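Local coordinates for protein F-93 (Sulfolobus virus 1, PDB 1TBX) that probably acts as a homodimeric winged-helix transcription factor that recognises a palindromic or pseudo-palindromic DNA target, at residues F36-S39 with T40-Y44. Sequence-based numbering, arbitrary orientation.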
loop_
_atom_site.group_PDB
_atom_site.type_symbol
_atom_site.label_atom_id
_atom_site.label_comp_id
_atom_site.label_asym_id
_atom_site.label_seq_id
_atom_site.Cartn_x
_atom_site.Cartn_y
_atom_site.Cartn_z
ATOM N N PHE A 36 -9.925 -4.225 -8.160
ATOM C CA PHE A 36 -9.324 -2.925 -8.060
ATOM C C PHE A 36 -9.205 -2.347 -9.461
ATOM O O PHE A 36 -8.115 -2.384 -10.043
ATOM C CB PHE A 36 -7.933 -3.109 -7.500
ATOM C CG PHE A 36 -7.927 -3.403 -6.062
ATOM C CD1 PHE A 36 -7.749 -4.705 -5.616
ATOM C CD2 PHE A 36 -8.123 -2.377 -5.129
ATOM C CE1 PHE A 36 -7.754 -4.983 -4.272
ATOM C CE2 PHE A 36 -8.137 -2.649 -3.790
ATOM C CZ PHE A 36 -7.947 -3.966 -3.348
ATOM N N PRO A 37 -10.292 -1.815 -10.022
ATOM C CA PRO A 37 -10.292 -1.379 -11.451
ATOM C C PRO A 37 -9.079 -0.514 -11.828
ATOM O O PRO A 37 -8.766 0.471 -11.154
ATOM C CB PRO A 37 -11.553 -0.537 -11.572
ATOM C CG PRO A 37 -12.447 -1.103 -10.505
ATOM C CD PRO A 37 -11.573 -1.542 -9.350
HETATM N N MSE A 38 -8.348 -0.925 -12.851
HETATM C CA MSE A 38 -7.337 -0.053 -13.398
HETATM C C MSE A 38 -7.309 -0.229 -14.899
HETATM O O MSE A 38 -7.950 -1.143 -15.457
HETATM C CB MSE A 38 -5.984 -0.293 -12.750
HETATM C CG MSE A 38 -5.141 -1.338 -13.398
HETATM SE SE MSE A 38 -4.010 -2.277 -12.102
HETATM C CE MSE A 38 -2.241 -1.767 -12.544
ATOM N N SER A 39 -6.610 0.666 -15.582
ATOM C CA SER A 39 -6.546 0.513 -17.020
ATOM C C SER A 39 -5.424 -0.469 -17.333
ATOM O O SER A 39 -4.594 -0.821 -16.434
ATOM C CB SER A 39 -6.312 1.848 -17.669
ATOM O OG SER A 39 -5.017 2.350 -17.418
ATOM N N THR A 40 -5.411 -0.914 -18.586
ATOM C CA THR A 40 -4.338 -1.753 -19.107
ATOM C C THR A 40 -3.051 -0.928 -19.168
ATOM O O THR A 40 -1.992 -1.423 -18.807
ATOM C CB THR A 40 -4.677 -2.268 -20.501
ATOM O OG1 THR A 40 -4.870 -1.129 -21.366
ATOM C CG2 THR A 40 -6.033 -3.067 -20.516
ATOM N N ALA A 41 -3.134 0.325 -19.607
ATOM C CA ALA A 41 -1.973 1.203 -19.484
ATOM C C ALA A 41 -1.445 1.119 -18.031
ATOM O O ALA A 41 -0.302 0.677 -17.798
ATOM C CB ALA A 41 -2.291 2.661 -19.888
ATOM N N THR A 42 -2.253 1.513 -17.038
ATOM C CA THR A 42 -1.721 1.455 -15.702
ATOM C C THR A 42 -1.251 0.024 -15.311
ATOM O O THR A 42 -0.167 -0.107 -14.748
ATOM C CB THR A 42 -2.492 2.329 -14.576
ATOM O OG1 THR A 42 -2.673 1.560 -13.354
ATOM C CG2 THR A 42 -3.884 2.930 -14.954
ATOM N N PHE A 43 -1.995 -1.035 -15.677
ATOM C CA PHE A 43 -1.570 -2.416 -15.308
ATOM C C PHE A 43 -0.222 -2.806 -15.876
ATOM O O PHE A 43 0.610 -3.335 -15.141
ATOM C CB PHE A 43 -2.612 -3.491 -15.669
ATOM C CG PHE A 43 -2.124 -4.918 -15.499
ATOM C CD1 PHE A 43 -2.427 -5.639 -14.357
ATOM C CD2 PHE A 43 -1.377 -5.564 -16.525
ATOM C CE1 PHE A 43 -1.975 -6.993 -14.179
ATOM C CE2 PHE A 43 -0.895 -6.915 -16.359
ATOM C CZ PHE A 43 -1.202 -7.627 -15.198
ATOM N N TYR A 44 -0.025 -2.555 -17.178
ATOM C CA TYR A 44 1.230 -2.899 -17.862
ATOM C C TYR A 44 2.384 -2.057 -17.346
ATOM O O TYR A 44 3.495 -2.554 -17.194
ATOM C CB TYR A 44 1.101 -2.936 -19.414
ATOM C CG TYR A 44 0.515 -4.282 -19.854
ATOM C CD1 TYR A 44 -0.847 -4.447 -20.057
ATOM C CD2 TYR A 44 1.315 -5.403 -19.984
ATOM C CE1 TYR A 44 -1.396 -5.713 -20.397
ATOM C CE2 TYR A 44 0.785 -6.645 -20.343
ATOM C CZ TYR A 44 -0.573 -6.794 -20.536
ATOM O OH TYR A 44 -1.093 -8.018 -20.894
#
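Two hydrogen bonds join Ser39 to the first turn of helix 40-52. Placed immediately before the helix begins at Thr40, Ser39 is its N-cap. One bond is made by the side chain: Thr42 N donates to Ser39 OG over 2.9 Å in an almost straight line (175° at the hydrogen), consistent with capping. A chi1 of 69° holds OG between the serine's own N and carbonyl carbon, swung forward to the amide three residues on, although the modelled place of OG, and with it the exact geometry of this bond, is less sure. The other is a main-chain bond, Phe43 N to Ser39 O at 2.7 Å; it starts the helical pattern that Tyr44 N continues by bonding to Thr40 O.

Van der Waals contact comes from Met38, present as selenomethionine. Its chain, bent at chi2 and chi3, runs aslant past Thr42 and Phe43, and Met38 SE lies 4.0 Å from Phe43 CB. On the Thr42 side, Met38 CG packs alongside the polar Thr42 OG1 at 3.8 Å. With CG anti to the backbone N (chi1 171°), the Phe43 ring leads away from this loop toward helix 25-33, where it meets Tyr29 edge-to-face. The arrangement is an N-capped helix start following the turn of a helix-turn-helix, within the winged-helix fold of this DNA-binding protein.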